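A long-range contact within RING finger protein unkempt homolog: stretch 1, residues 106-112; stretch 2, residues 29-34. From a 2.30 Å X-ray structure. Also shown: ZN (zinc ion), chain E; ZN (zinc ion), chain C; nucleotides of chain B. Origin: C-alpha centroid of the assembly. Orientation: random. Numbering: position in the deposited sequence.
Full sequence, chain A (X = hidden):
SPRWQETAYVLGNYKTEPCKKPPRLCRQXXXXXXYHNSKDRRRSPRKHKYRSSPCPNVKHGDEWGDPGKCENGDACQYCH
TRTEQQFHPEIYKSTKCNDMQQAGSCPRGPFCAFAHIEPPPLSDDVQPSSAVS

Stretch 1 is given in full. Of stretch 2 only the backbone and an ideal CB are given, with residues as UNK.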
ATOM      1  N   CYS A 106      -9.591  13.844  -4.441  1.00 41.75           N
ATOM      2  CA  CYS A 106      -8.992  13.002  -3.403  1.00 36.98           C
ATOM      3  C   CYS A 106      -7.587  13.500  -3.070  1.00 37.26           C
ATOM      4  O   CYS A 106      -6.804  13.760  -3.975  1.00 38.54           O
ATOM      5  CB  CYS A 106      -8.928  11.550  -3.876  1.00 38.05           C
ATOM      6  SG  CYS A 106      -8.155  10.434  -2.702  1.00 37.35           S
ATOM      7  N   PRO A 107      -7.259  13.640  -1.772  1.00 46.02           N
ATOM      8  CA  PRO A 107      -5.943  14.174  -1.386  1.00 50.78           C
ATOM      9  C   PRO A 107      -4.776  13.217  -1.634  1.00 46.00           C
ATOM     10  O   PRO A 107      -3.628  13.646  -1.751  1.00 47.35           O
ATOM     11  CB  PRO A 107      -6.102  14.454   0.115  1.00 51.90           C
ATOM     12  CG  PRO A 107      -7.215  13.568   0.562  1.00 46.05           C
ATOM     13  CD  PRO A 107      -8.142  13.451  -0.610  1.00 45.84           C
ATOM     14  N   ARG A 108      -5.074  11.930  -1.725  1.00 49.01           N
ATOM     15  CA  ARG A 108      -4.040  10.922  -1.905  1.00 43.35           C
ATOM     16  C   ARG A 108      -3.746  10.726  -3.380  1.00 38.66           C
ATOM     17  O   ARG A 108      -2.747  10.101  -3.741  1.00 36.56           O
ATOM     18  CB  ARG A 108      -4.487   9.612  -1.262  1.00 40.69           C
ATOM     19  CG  ARG A 108      -5.006   9.795   0.151  1.00 42.77           C
ATOM     20  CD  ARG A 108      -5.445   8.481   0.745  1.00 44.57           C
ATOM     21  NE  ARG A 108      -6.759   8.069   0.256  1.00 43.36           N
ATOM     22  CZ  ARG A 108      -7.903   8.644   0.614  1.00 38.57           C
ATOM     23  NH1 ARG A 108      -7.897   9.667   1.455  1.00 40.24           N
ATOM     24  NH2 ARG A 108      -9.056   8.204   0.129  1.00 34.57           N
ATOM     25  N   GLY A 109      -4.631  11.255  -4.220  1.00 36.57           N
ATOM     26  CA  GLY A 109      -4.405  11.326  -5.652  1.00 33.81           C
ATOM     27  C   GLY A 109      -3.989  10.001  -6.265  1.00 32.45           C
ATOM     28  O   GLY A 109      -4.697   9.016  -6.125  1.00 31.80           O
ATOM     29  N   PRO A 110      -2.828   9.960  -6.930  1.00 35.45           N
ATOM     30  CA  PRO A 110      -2.399   8.739  -7.625  1.00 32.82           C
ATOM     31  C   PRO A 110      -1.989   7.594  -6.703  1.00 37.30           C
ATOM     32  O   PRO A 110      -1.654   6.519  -7.200  1.00 40.42           O
ATOM     33  CB  PRO A 110      -1.198   9.210  -8.447  1.00 38.26           C
ATOM     34  CG  PRO A 110      -0.634  10.355  -7.652  1.00 42.48           C
ATOM     35  CD  PRO A 110      -1.808  11.024  -6.996  1.00 36.06           C
ATOM     36  N   PHE A 111      -2.036   7.810  -5.391  1.00 42.84           N
ATOM     37  CA  PHE A 111      -1.612   6.795  -4.434  1.00 30.93           C
ATOM     38  C   PHE A 111      -2.758   6.415  -3.524  1.00 39.87           C
ATOM     39  O   PHE A 111      -2.564   5.743  -2.510  1.00 43.88           O
ATOM     40  CB  PHE A 111      -0.412   7.290  -3.629  1.00 32.78           C
ATOM     41  CG  PHE A 111       0.786   7.614  -4.478  1.00 34.67           C
ATOM     42  CD1 PHE A 111       1.171   6.773  -5.504  1.00 55.29           C
ATOM     43  CD2 PHE A 111       1.509   8.766  -4.269  1.00 37.07           C
ATOM     44  CE1 PHE A 111       2.261   7.072  -6.292  1.00 36.61           C
ATOM     45  CE2 PHE A 111       2.604   9.066  -5.056  1.00 39.18           C
ATOM     46  CZ  PHE A 111       2.976   8.215  -6.068  1.00 47.88           C
ATOM     47  N   CYS A 112      -3.962   6.832  -3.900  1.00 40.22           N
ATOM     48  CA  CYS A 112      -5.159   6.343  -3.242  1.00 37.52           C
ATOM     49  C   CYS A 112      -5.295   4.872  -3.591  1.00 34.30           C
ATOM     50  O   CYS A 112      -5.077   4.488  -4.744  1.00 42.76           O
ATOM     51  CB  CYS A 112      -6.396   7.103  -3.721  1.00 37.86           C
ATOM     52  SG  CYS A 112      -7.904   6.704  -2.786  1.00 33.70           S
ATOM     53  N   UNK A  29       4.296   9.397   4.380  1.00 46.49           N
ATOM     54  CA  UNK A  29       3.044   8.676   4.303  1.00 43.29           C
ATOM     55  C   UNK A  29       2.692   8.267   2.896  1.00 47.05           C
ATOM     56  O   UNK A  29       3.573   7.917   2.110  1.00 48.42           O
ATOM     57  CB  UNK A  29       1.914   9.526   4.888  1.00 43.29           C
ATOM     58  N   UNK A  30       1.400   8.330   2.581  1.00 45.81           N
ATOM     59  CA  UNK A  30       0.884   7.890   1.288  1.00 49.76           C
ATOM     60  C   UNK A  30       1.481   8.679   0.118  1.00 50.02           C
ATOM     61  O   UNK A  30       1.495   8.209  -1.024  1.00 56.61           O
ATOM     62  CB  UNK A  30      -0.641   8.016   1.270  1.00 49.76           C
ATOM     63  N   UNK A  31       1.974   9.876   0.422  1.00 46.85           N
ATOM     64  CA  UNK A  31       2.457  10.820  -0.582  1.00 42.35           C
ATOM     65  C   UNK A  31       3.791  10.387  -1.173  1.00 46.64           C
ATOM     66  O   UNK A  31       4.196  10.890  -2.217  1.00 46.81           O
ATOM     67  CB  UNK A  31       2.590  12.217   0.028  1.00 42.35           C
ATOM     68  N   UNK A  32       4.477   9.467  -0.498  1.00 49.76           N
ATOM     69  CA  UNK A  32       5.784   8.998  -0.957  1.00 47.76           C
ATOM     70  C   UNK A  32       5.762   7.514  -1.322  1.00 46.54           C
ATOM     71  O   UNK A  32       5.575   6.667  -0.451  1.00 48.64           O
ATOM     72  CB  UNK A  32       6.840   9.251   0.121  1.00 47.76           C
ATOM     73  N   UNK A  33       5.997   7.187  -2.605  1.00 49.15           N
ATOM     74  CA  UNK A  33       5.859   5.802  -3.080  1.00 45.66           C
ATOM     75  C   UNK A  33       7.000   4.871  -2.664  1.00 44.71           C
ATOM     76  O   UNK A  33       7.123   3.772  -3.208  1.00 47.84           O
ATOM     77  CB  UNK A  33       5.755   5.801  -4.606  1.00 45.66           C
ATOM     78  N   UNK A  34       7.809   5.302  -1.703  1.00 43.85           N
ATOM     79  CA  UNK A  34       8.903   4.484  -1.192  1.00 58.19           C
ATOM     80  C   UNK A  34       8.664   4.288   0.301  1.00 54.43           C
ATOM     81  O   UNK A  34       7.870   5.016   0.895  1.00 57.89           O
ATOM     82  CB  UNK A  34      10.264   5.128  -1.462  1.00 58.19           C
TER
HETATM   83 ZN    ZN E 403      -9.163   8.592  -3.534  1.00 45.95          ZN
HETATM   84 ZN    ZN C 401      10.016   9.085   1.228  1.00 85.57          ZN
ATOM     85  P     G B   5      -7.278   5.833   8.317  1.00 50.04           P
ATOM     86  OP1   G B   5      -7.573   5.003   9.518  1.00 61.42           O
ATOM     87  OP2   G B   5      -7.701   7.258   8.307  1.00 52.90           O
ATOM     88  O5'   G B   5      -5.714   5.838   8.006  1.00 51.51           O
ATOM     89  C5'   G B   5      -4.888   4.738   8.371  1.00 49.75           C
ATOM     90  C4'   G B   5      -3.569   4.770   7.638  1.00 51.71           C
ATOM     91  O4'   G B   5      -3.772   4.327   6.268  1.00 48.57           O
ATOM     92  C3'   G B   5      -2.891   6.142   7.551  1.00 57.13           C
ATOM     93  O3'   G B   5      -1.474   5.987   7.638  1.00 62.99           O
ATOM     94  C2'   G B   5      -3.263   6.616   6.149  1.00 54.55           C
ATOM     95  O2'   G B   5      -2.356   7.540   5.579  1.00 56.73           O
ATOM     96  C1'   G B   5      -3.282   5.301   5.371  1.00 52.89           C
ATOM     97  N9    G B   5      -4.153   5.320   4.191  1.00 49.96           N
ATOM     98  C8    G B   5      -5.525   5.417   4.177  1.00 42.66           C
ATOM     99  N7    G B   5      -6.018   5.404   2.972  1.00 35.68           N
ATOM    100  C5    G B   5      -4.912   5.298   2.140  1.00 37.31           C
ATOM    101  C6    G B   5      -4.827   5.239   0.724  1.00 31.85           C
ATOM    102  O6    G B   5      -5.741   5.276  -0.099  1.00 35.06           O
ATOM    103  N1    G B   5      -3.515   5.137   0.283  1.00 29.74           N
ATOM    104  C2    G B   5      -2.418   5.082   1.110  1.00 40.67           C
ATOM    105  N2    G B   5      -1.231   4.975   0.495  1.00 38.65           N
ATOM    106  N3    G B   5      -2.479   5.133   2.433  1.00 39.38           N
ATOM    107  C4    G B   5      -3.750   5.239   2.877  1.00 41.92           C

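Position 29 opens a type I beta turn that closes at position 32, where the backbone N donates to the O of 29 at 3.2 Å. Nothing of stretch 1 lies within 5.5 Å of the ideal CB, and phi/psi of -152/-143 lies in an extended region where glycine is at ease, although stretch 1 itself makes no choice. The residue is G29, which makes no contact with stretch 1.

Position 30 is the one that matters most. Its CA lies 6.3 Å from the CA of F111, the nearest pair across the stretches, and CA-to-CB points toward stretch 1. The ideal CB is 4.8 Å from R108 CG and equally far from F111 O, so a side chain leaving here meets the aliphatic part of R108, whose guanidinium leads away to the guanine of nucleotide G 5 of chain B, where NE makes a weak hydrogen bond to O6. Methylene groups offer a surface for packing rather than a polar partner, and F111 O is already engaged, accepting a hydrogen bond from N1 of the same guanine at 3.0 Å, so a donor is not called for; a long aliphatic chain or an aromatic ring would suit. The deposited residue is Y30, with chi1 in the p well. R108 CG sits 3.8 Å from the centroid of the Y30 ring and only 6° off its normal, a CH-pi contact, with the CG methylene lying over the face of the ring. The ring also reaches P107, with Y30 OH 4.1 Å from P107 CB, while the ribose O2' of the nucleotide lies at its edge. The backbone contributes as well: Y30 O approaches F111 CD2 at 3.3 Å.

At position 31 CA-to-CB points away and no stretch 1 atom is near the CB, so many residues would fit. It is A31, whose contact comes through the backbone: A31 O lies 3.7 Å from F111 CE2.

Position 32 also points away from stretch 1, toward the chain C zinc, which calls for a metal ligand, cysteine or histidine. It is C32, and C32 SG lies 2.3 Å from the zinc ion of chain C.

Position 33 points sideways, yet its ideal CB is 4.0 Å from F111 CZ. A compact apolar group would pack against the phenyl ring, and phi of -75° also permits proline. P33 places CB 3.9 Å from F111 CZ, an apolar contact made by a ring that already restrains the backbone.

Position 34 is out of reach of stretch 1, which therefore leaves the choice open. It is Y34; the backbone N of Y34 makes a weak hydrogen bond to C32 SG at 3.7 Å.

Stretch 2 29-34: GYACPY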
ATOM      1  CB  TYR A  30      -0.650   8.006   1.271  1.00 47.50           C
ATOM      2  CG  TYR A  30      -1.191   9.422   1.476  1.00 49.30           C
ATOM      3  CD1 TYR A  30      -0.949  10.432   0.544  1.00 51.30           C
ATOM      4  CD2 TYR A  30      -1.946   9.749   2.599  1.00 51.63           C
ATOM      5  CE1 TYR A  30      -1.438  11.727   0.728  1.00 49.48           C
ATOM      6  CE2 TYR A  30      -2.444  11.046   2.786  1.00 54.50           C
ATOM      7  CZ  TYR A  30      -2.186  12.027   1.847  1.00 50.48           C
ATOM      8  OH  TYR A  30      -2.674  13.310   2.018  1.00 50.20           O
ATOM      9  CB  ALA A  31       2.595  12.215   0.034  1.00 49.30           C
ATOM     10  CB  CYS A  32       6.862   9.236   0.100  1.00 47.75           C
ATOM     11  SG  CYS A  32       8.474   8.707  -0.475  1.00 66.79           S
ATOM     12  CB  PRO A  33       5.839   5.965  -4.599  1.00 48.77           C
ATOM     13  CG  PRO A  33       6.697   7.183  -4.849  1.00 50.30           C
ATOM     14  CD  PRO A  33       6.436   8.098  -3.681  1.00 46.09           C
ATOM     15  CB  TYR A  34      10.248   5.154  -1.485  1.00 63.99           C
ATOM     16  CG  TYR A  34      10.496   5.367  -2.972  1.00 64.97           C
ATOM     17  CD1 TYR A  34      10.831   4.303  -3.800  1.00 64.69           C
ATOM     18  CD2 TYR A  34      10.377   6.627  -3.548  1.00 62.87           C
ATOM     19  CE1 TYR A  34      11.049   4.490  -5.163  1.00 61.15           C
ATOM     20  CE2 TYR A  34      10.594   6.821  -4.907  1.00 65.07           C
ATOM     21  CZ  TYR A  34      10.929   5.750  -5.710  1.00 64.52           C
ATOM     22  OH  TYR A  34      11.150   5.943  -7.062  1.00 63.53           O
TER
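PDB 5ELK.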